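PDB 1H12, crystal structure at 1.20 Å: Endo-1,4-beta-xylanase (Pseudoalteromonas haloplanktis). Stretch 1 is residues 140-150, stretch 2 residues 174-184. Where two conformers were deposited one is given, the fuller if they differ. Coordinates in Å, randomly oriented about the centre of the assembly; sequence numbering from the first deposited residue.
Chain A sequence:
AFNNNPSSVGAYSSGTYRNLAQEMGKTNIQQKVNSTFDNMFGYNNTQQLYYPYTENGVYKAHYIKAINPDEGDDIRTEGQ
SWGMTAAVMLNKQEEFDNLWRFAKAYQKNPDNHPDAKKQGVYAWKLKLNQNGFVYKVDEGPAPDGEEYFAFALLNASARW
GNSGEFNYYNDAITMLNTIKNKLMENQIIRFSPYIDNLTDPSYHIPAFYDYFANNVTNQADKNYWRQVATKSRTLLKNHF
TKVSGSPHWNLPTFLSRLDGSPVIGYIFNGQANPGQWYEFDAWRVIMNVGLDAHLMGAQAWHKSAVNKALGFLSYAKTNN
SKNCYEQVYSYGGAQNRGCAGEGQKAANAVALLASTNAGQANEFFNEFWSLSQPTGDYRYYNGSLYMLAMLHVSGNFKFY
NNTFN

Stretch 1 140-150: GPAPDGEEYFA
Stretch 2 (174-184) TMLNTIKNKLM

Two helices, 143-150 and 174-182, pack nearly antiparallel, their N-to-C directions 150° apart and their axes 9.0 Å apart at closest approach. The register is set at two points: the CA atoms of Pro143 and Leu183 lie 6.5 Å apart, those of Ala150 and Met175 5.6 Å. No hydrogen bond crosses; the 440 Å² buried between the stretches is held by shape.

The tighter end belongs to Ala150. Its methyl is a small bump that lets the chains approach, and three larger side chains gather on it: Met175 CG lies 3.8 Å from Ala150 CB, Leu176 CD2 3.7 Å and Ile179 CD1 4.2 Å. Leu176 (m, t) leaves its backbone sideways, yet its end comes nearer. Met175 (t, p, p) curls across the partner helix, bringing its CE to 3.7 Å from Phe149 CB while the Phe149 side chain (m, chi2 -47°) leads away.

Midway, Ile179 (m, t) reaches in over a turn of backbone, with CD1 3.6 Å from Glu146 O and 3.9 Å from Glu147 CA. Glu146 O also lies 3.5 Å from Met175 CG, while accepting the helical hydrogen bond from Ala150 N at 2.9 Å. Glu146 (m, p, chi3 -18°) serves the interface with its methylenes: CG lies 3.8 Å from Met175 SD and 3.7 Å from Leu183 CD1. Its OE2 is hydrogen-bonded elsewhere in the structure, so that oxygen is satisfied although the residue is buried.

Leu183 (m, t), the first residue to leave helical phi/psi (-123/17), closes the other end. Its N still bonds to Ile179 O at 2.9 Å, and its forked tip lies against two prolines: CD2 is 3.8 Å from Pro141 CG (C-gamma endo) and 4.1 Å from Pro143 CG (C-gamma exo), and CD1 is 4.0 Å from Pro143 CB. The rigid rings give this branched side chain a firm apolar surface.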

ATOM      1  N   GLY A 140      -6.082  12.466  12.960  1.00  9.90           N
ATOM      2  CA  GLY A 140      -6.084  11.031  13.119  1.00 10.41           C
ATOM      3  C   GLY A 140      -5.228  10.363  12.020  1.00  9.12           C
ATOM      4  O   GLY A 140      -5.084  10.908  10.925  1.00 10.15           O
ATOM      5  N   PRO A 141      -4.677   9.200  12.304  1.00  8.56           N
ATOM      6  CA  PRO A 141      -3.808   8.508  11.357  1.00  8.50           C
ATOM      7  C   PRO A 141      -4.564   7.641  10.364  1.00  7.90           C
ATOM      8  O   PRO A 141      -5.724   7.293  10.557  1.00  9.62           O
ATOM      9  CB  PRO A 141      -2.951   7.640  12.266  1.00  8.92           C
ATOM     10  CG  PRO A 141      -3.918   7.228  13.380  1.00  9.82           C
ATOM     11  CD  PRO A 141      -4.768   8.467  13.609  1.00  9.31           C
ATOM     12  N   ALA A 142      -3.853   7.262   9.307  1.00  7.90           N
ATOM     13  CA  ALA A 142      -4.225   6.168   8.401  1.00  7.70           C
ATOM     14  C   ALA A 142      -3.067   5.165   8.568  1.00  7.40           C
ATOM     15  O   ALA A 142      -2.038   5.336   7.915  1.00  7.62           O
ATOM     16  CB  ALA A 142      -4.364   6.607   6.980  1.00  8.39           C
ATOM     17  N   PRO A 143      -3.202   4.193   9.487  1.00  6.96           N
ATOM     18  CA  PRO A 143      -2.002   3.467   9.957  1.00  7.59           C
ATOM     19  C   PRO A 143      -1.144   2.743   8.966  1.00  7.10           C
ATOM     20  O   PRO A 143       0.016   2.484   9.278  1.00  7.35           O
ATOM     21  CB  PRO A 143      -2.568   2.559  11.020  1.00  8.37           C
ATOM     22  CG  PRO A 143      -3.691   3.386  11.639  1.00  8.79           C
ATOM     23  CD  PRO A 143      -4.328   4.035  10.430  1.00  7.90           C
ATOM     24  N   ASP A 144      -1.644   2.360   7.776  1.00  6.90           N
ATOM     25  CA  ASP A 144      -0.726   1.841   6.789  1.00  6.89           C
ATOM     26  C   ASP A 144       0.269   2.856   6.265  1.00  6.86           C
ATOM     27  O   ASP A 144       1.309   2.463   5.746  1.00  7.14           O
ATOM     28  CB  ASP A 144      -1.429   1.091   5.670  1.00  7.14           C
ATOM     29  CG  ASP A 144      -2.320   1.924   4.766  1.00  7.26           C
ATOM     30  OD1 ASP A 144      -2.847   2.970   5.271  1.00  7.45           O
ATOM     31  OD2 ASP A 144      -2.514   1.536   3.601  1.00  8.37           O
ATOM     32  N   GLY A 145      -0.008   4.151   6.411  1.00  6.70           N
ATOM     33  CA  GLY A 145       0.993   5.169   6.121  1.00  6.92           C
ATOM     34  C   GLY A 145       2.217   4.995   7.024  1.00  6.26           C
ATOM     35  O   GLY A 145       3.330   4.895   6.525  1.00  6.58           O
ATOM     36  N   GLU A 146       2.015   4.926   8.337  1.00  6.72           N
ATOM     37  CA  GLU A 146       3.120   4.691   9.246  1.00  6.84           C
ATOM     38  C   GLU A 146       3.825   3.373   8.917  1.00  6.87           C
ATOM     39  O   GLU A 146       5.061   3.315   8.989  1.00  6.91           O
ATOM     40  CB  GLU A 146       2.635   4.669  10.709  1.00  7.39           C
ATOM     41  CG  GLU A 146       2.283   6.022  11.298  1.00  7.56           C
ATOM     42  CD  GLU A 146       0.899   6.604  11.024  1.00  7.41           C
ATOM     43  OE1 GLU A 146       0.226   6.132  10.061  1.00  7.70           O
ATOM     44  OE2 GLU A 146       0.509   7.508  11.779  1.00  8.10           O
ATOM     45  N   GLU A 147       3.078   2.322   8.566  1.00  6.51           N
ATOM     46  CA  GLU A 147       3.717   1.081   8.178  1.00  6.51           C
ATOM     47  C   GLU A 147       4.684   1.264   7.015  1.00  6.44           C
ATOM     48  O   GLU A 147       5.823   0.777   7.044  1.00  7.01           O
ATOM     49  CB  GLU A 147       2.677   0.002   7.834  1.00  6.86           C
ATOM     50  CG  GLU A 147       1.806  -0.405   8.995  1.00  7.18           C
ATOM     51  CD  GLU A 147       0.872  -1.533   8.684  1.00  7.25           C
ATOM     52  OE1 GLU A 147       0.162  -1.385   7.610  1.00  8.34           O
ATOM     53  OE2 GLU A 147       0.804  -2.531   9.392  1.00  7.81           O
ATOM     54  N   TYR A 148       4.215   1.920   5.947  1.00  6.60           N
ATOM     55  CA  TYR A 148       5.068   2.174   4.794  1.00  6.40           C
ATOM     56  C   TYR A 148       6.198   3.134   5.133  1.00  6.35           C
ATOM     57  O   TYR A 148       7.305   2.982   4.610  1.00  6.85           O
ATOM     58  CB  TYR A 148       4.270   2.650   3.585  1.00  6.44           C
ATOM     59  CG  TYR A 148       3.714   1.564   2.700  1.00  6.65           C
ATOM     60  CD1 TYR A 148       4.463   1.079   1.645  1.00  7.00           C
ATOM     61  CD2 TYR A 148       2.450   1.035   2.902  1.00  6.68           C
ATOM     62  CE1 TYR A 148       3.951   0.164   0.773  1.00  7.33           C
ATOM     63  CE2 TYR A 148       1.941   0.062   2.045  1.00  7.20           C
ATOM     64  CZ  TYR A 148       2.706  -0.357   0.966  1.00  6.97           C
ATOM     65  OH  TYR A 148       2.222  -1.275   0.059  1.00  8.60           O
ATOM     66  N   PHE A 149       5.966   4.157   5.990  1.00  6.36           N
ATOM     67  CA  PHE A 149       7.054   5.020   6.357  1.00  6.52           C
ATOM     68  C   PHE A 149       8.171   4.226   7.018  1.00  6.33           C
ATOM     69  O   PHE A 149       9.355   4.406   6.715  1.00  7.20           O
ATOM     70  CB  PHE A 149       6.635   6.136   7.342  1.00  6.82           C
ATOM     71  CG  PHE A 149       5.802   7.283   6.791  1.00  7.14           C
ATOM     72  CD1 PHE A 149       6.139   7.936   5.610  1.00  7.34           C
ATOM     73  CD2 PHE A 149       4.743   7.790   7.513  1.00  7.58           C
ATOM     74  CE1 PHE A 149       5.437   9.027   5.181  1.00  7.51           C
ATOM     75  CE2 PHE A 149       4.037   8.896   7.080  1.00  7.67           C
ATOM     76  CZ  PHE A 149       4.391   9.512   5.898  1.00  7.29           C
ATOM     77  N   ALA A 150       7.800   3.355   7.985  1.00  6.60           N
ATOM     78  CA  ALA A 150       8.826   2.556   8.666  1.00  6.89           C
ATOM     79  C   ALA A 150       9.582   1.680   7.692  1.00  6.75           C
ATOM     80  O   ALA A 150      10.813   1.581   7.736  1.00  7.45           O
ATOM     81  CB  ALA A 150       8.179   1.712   9.739  1.00  7.75           C
ATOM     82  N   THR A 174      11.842   4.826  15.610  1.00  8.67           N
ATOM     83  CA  THR A 174      10.851   5.664  16.218  1.00  8.81           C
ATOM     84  C   THR A 174       9.470   5.355  15.628  1.00  8.27           C
ATOM     85  O   THR A 174       8.478   5.241  16.367  1.00  8.91           O
ATOM     86  CB  THR A 174      11.219   7.131  16.011  1.00  9.78           C
ATOM     87  OG1 THR A 174      12.453   7.387  16.698  1.00 11.63           O
ATOM     88  CG2 THR A 174      10.156   8.071  16.550  1.00 10.72           C
ATOM     89  N   MET A 175       9.395   5.239  14.311  1.00  7.64           N
ATOM     90  CA  MET A 175       8.137   4.916  13.646  1.00  7.48           C
ATOM     91  C   MET A 175       7.602   3.557  14.082  1.00  7.63           C
ATOM     92  O   MET A 175       6.407   3.416  14.361  1.00  8.33           O
ATOM     93  CB  MET A 175       8.338   4.956  12.125  1.00  7.73           C
ATOM     94  CG  MET A 175       7.054   4.925  11.338  1.00  8.12           C
ATOM     95  SD  MET A 175       6.028   6.422  11.475  1.00  8.47           S
ATOM     96  CE  MET A 175       7.151   7.618  10.733  1.00  8.82           C
ATOM     97  N   LEU A 176       8.456   2.536  14.158  1.00  8.32           N
ATOM     98  CA  LEU A 176       8.016   1.204  14.625  1.00  8.45           C
ATOM     99  C   LEU A 176       7.475   1.285  16.055  1.00  8.40           C
ATOM    100  O   LEU A 176       6.471   0.651  16.374  1.00  9.13           O
ATOM    101  CB  LEU A 176       9.158   0.203  14.545  1.00  8.20           C
ATOM    102  CG  LEU A 176       9.601  -0.195  13.158  1.00  8.89           C
ATOM    103  CD1 LEU A 176      10.760  -1.201  13.284  1.00 11.14           C
ATOM    104  CD2 LEU A 176       8.481  -0.831  12.358  1.00  9.76           C
ATOM    105  N   ASN A 177       8.173   2.054  16.896  1.00  8.95           N
ATOM    106  CA  ASN A 177       7.653   2.163  18.286  0.50  9.21           C
ATOM    107  C   ASN A 177       6.317   2.855  18.326  1.00  8.98           C
ATOM    108  O   ASN A 177       5.444   2.467  19.100  1.00  9.51           O
ATOM    109  CB  ASN A 177       8.689   2.928  19.115  0.50 10.45           C
ATOM    110  CG  ASN A 177       9.898   2.068  19.463  0.50 10.66           C
ATOM    111  OD1 ASN A 177       9.907   0.894  19.280  0.50 15.04           O
ATOM    112  ND2 ASN A 177      10.962   2.734  19.862  0.50 12.84           N
ATOM    113  N   THR A 178       6.132   3.878  17.470  1.00  8.63           N
ATOM    114  CA  THR A 178       4.834   4.511  17.356  1.00  8.96           C
ATOM    115  C   THR A 178       3.760   3.529  16.915  1.00  8.49           C
ATOM    116  O   THR A 178       2.647   3.522  17.443  1.00  9.23           O
ATOM    117  CB  THR A 178       4.929   5.725  16.438  1.00  9.14           C
ATOM    118  OG1 THR A 178       5.731   6.714  17.109  1.00 10.38           O
ATOM    119  CG2 THR A 178       3.568   6.299  16.077  1.00 10.18           C
ATOM    120  N   ILE A 179       4.060   2.711  15.915  1.00  8.23           N
ATOM    121  CA  ILE A 179       3.083   1.720  15.462  1.00  8.10           C
ATOM    122  C   ILE A 179       2.707   0.809  16.632  1.00  8.40           C
ATOM    123  O   ILE A 179       1.525   0.570  16.901  1.00  8.58           O
ATOM    124  CB  ILE A 179       3.616   0.936  14.257  1.00  7.87           C
ATOM    125  CG1 ILE A 179       3.793   1.841  13.054  1.00  8.05           C
ATOM    126  CG2 ILE A 179       2.640  -0.194  13.936  1.00  8.94           C
ATOM    127  CD1 ILE A 179       4.647   1.218  11.936  1.00  9.43           C
ATOM    128  N   LYS A 180       3.717   0.254  17.301  1.00  8.58           N
ATOM    129  CA  LYS A 180       3.470  -0.639  18.399  1.00  9.57           C
ATOM    130  C   LYS A 180       2.661   0.002  19.519  1.00 10.09           C
ATOM    131  O   LYS A 180       1.739  -0.622  20.056  1.00 11.18           O
ATOM    132  CB  LYS A 180       4.825  -1.158  18.918  1.00 11.45           C
ATOM    133  CG  LYS A 180       4.718  -2.094  20.092  1.00 14.24           C
ATOM    134  CD  LYS A 180       6.131  -2.682  20.401  1.00 19.74           C
ATOM    135  CE  LYS A 180       6.152  -3.640  21.494  1.00 23.14           C
ATOM    136  NZ  LYS A 180       7.681  -3.838  21.620  1.00 28.66           N
ATOM    137  N   ASN A 181       3.011   1.225  19.882  1.00  9.14           N
ATOM    138  CA  ASN A 181       2.414   1.859  21.044  1.00 10.62           C
ATOM    139  C   ASN A 181       1.097   2.551  20.784  1.00 10.14           C
ATOM    140  O   ASN A 181       0.329   2.746  21.747  1.00 12.26           O
ATOM    141  CB  ASN A 181       3.385   2.890  21.611  1.00 12.38           C
ATOM    142  CG  ASN A 181       4.595   2.288  22.204  1.00 16.19           C
ATOM    143  OD1 ASN A 181       4.583   1.197  22.674  1.00 21.27           O
ATOM    144  ND2 ASN A 181       5.686   3.097  22.220  1.00 20.61           N
ATOM    145  N   LYS A 182       0.839   2.963  19.563  1.00  8.97           N
ATOM    146  CA  LYS A 182      -0.326   3.738  19.231  1.00  9.77           C
ATOM    147  C   LYS A 182      -1.274   3.107  18.241  1.00  9.25           C
ATOM    148  O   LYS A 182      -2.446   3.497  18.190  1.00 10.50           O
ATOM    149  CB  LYS A 182       0.102   5.117  18.640  1.00 10.10           C
ATOM    150  CG  LYS A 182       1.053   5.909  19.505  1.00 11.03           C
ATOM    151  CD  LYS A 182       0.534   6.361  20.860  1.00 11.74           C
ATOM    152  CE  LYS A 182       1.559   7.152  21.623  1.00 12.91           C
ATOM    153  NZ  LYS A 182       1.056   7.536  22.965  1.00 15.09           N
ATOM    154  N   LEU A 183      -0.784   2.193  17.401  1.00  8.51           N
ATOM    155  CA  LEU A 183      -1.522   1.759  16.216  1.00  8.60           C
ATOM    156  C   LEU A 183      -1.777   0.267  16.158  1.00  7.95           C
ATOM    157  O   LEU A 183      -2.146  -0.237  15.106  1.00  8.62           O
ATOM    158  CB  LEU A 183      -0.858   2.240  14.923  1.00  8.60           C
ATOM    159  CG  LEU A 183      -0.515   3.746  14.859  1.00  8.59           C
ATOM    160  CD1 LEU A 183       0.183   4.047  13.573  1.00  9.91           C
ATOM    161  CD2 LEU A 183      -1.761   4.576  15.020  1.00 10.28           C
ATOM    162  N   MET A 184      -1.633  -0.436  17.276  1.00  8.65           N
ATOM    163  CA  MET A 184      -1.803  -1.876  17.356  1.00  8.86           C
ATOM    164  C   MET A 184      -2.821  -2.234  18.439  1.00  9.49           C
ATOM    165  O   MET A 184      -2.897  -1.595  19.496  1.00 11.40           O
ATOM    166  CB  MET A 184      -0.483  -2.603  17.655  1.00  9.42           C
ATOM    167  CG  MET A 184       0.490  -2.618  16.518  1.00  9.14           C
ATOM    168  SD  MET A 184      -0.081  -3.944  15.359  1.00 12.21           S
ATOM    169  CE  MET A 184       1.124  -3.876  14.082  1.00 13.79           C
TER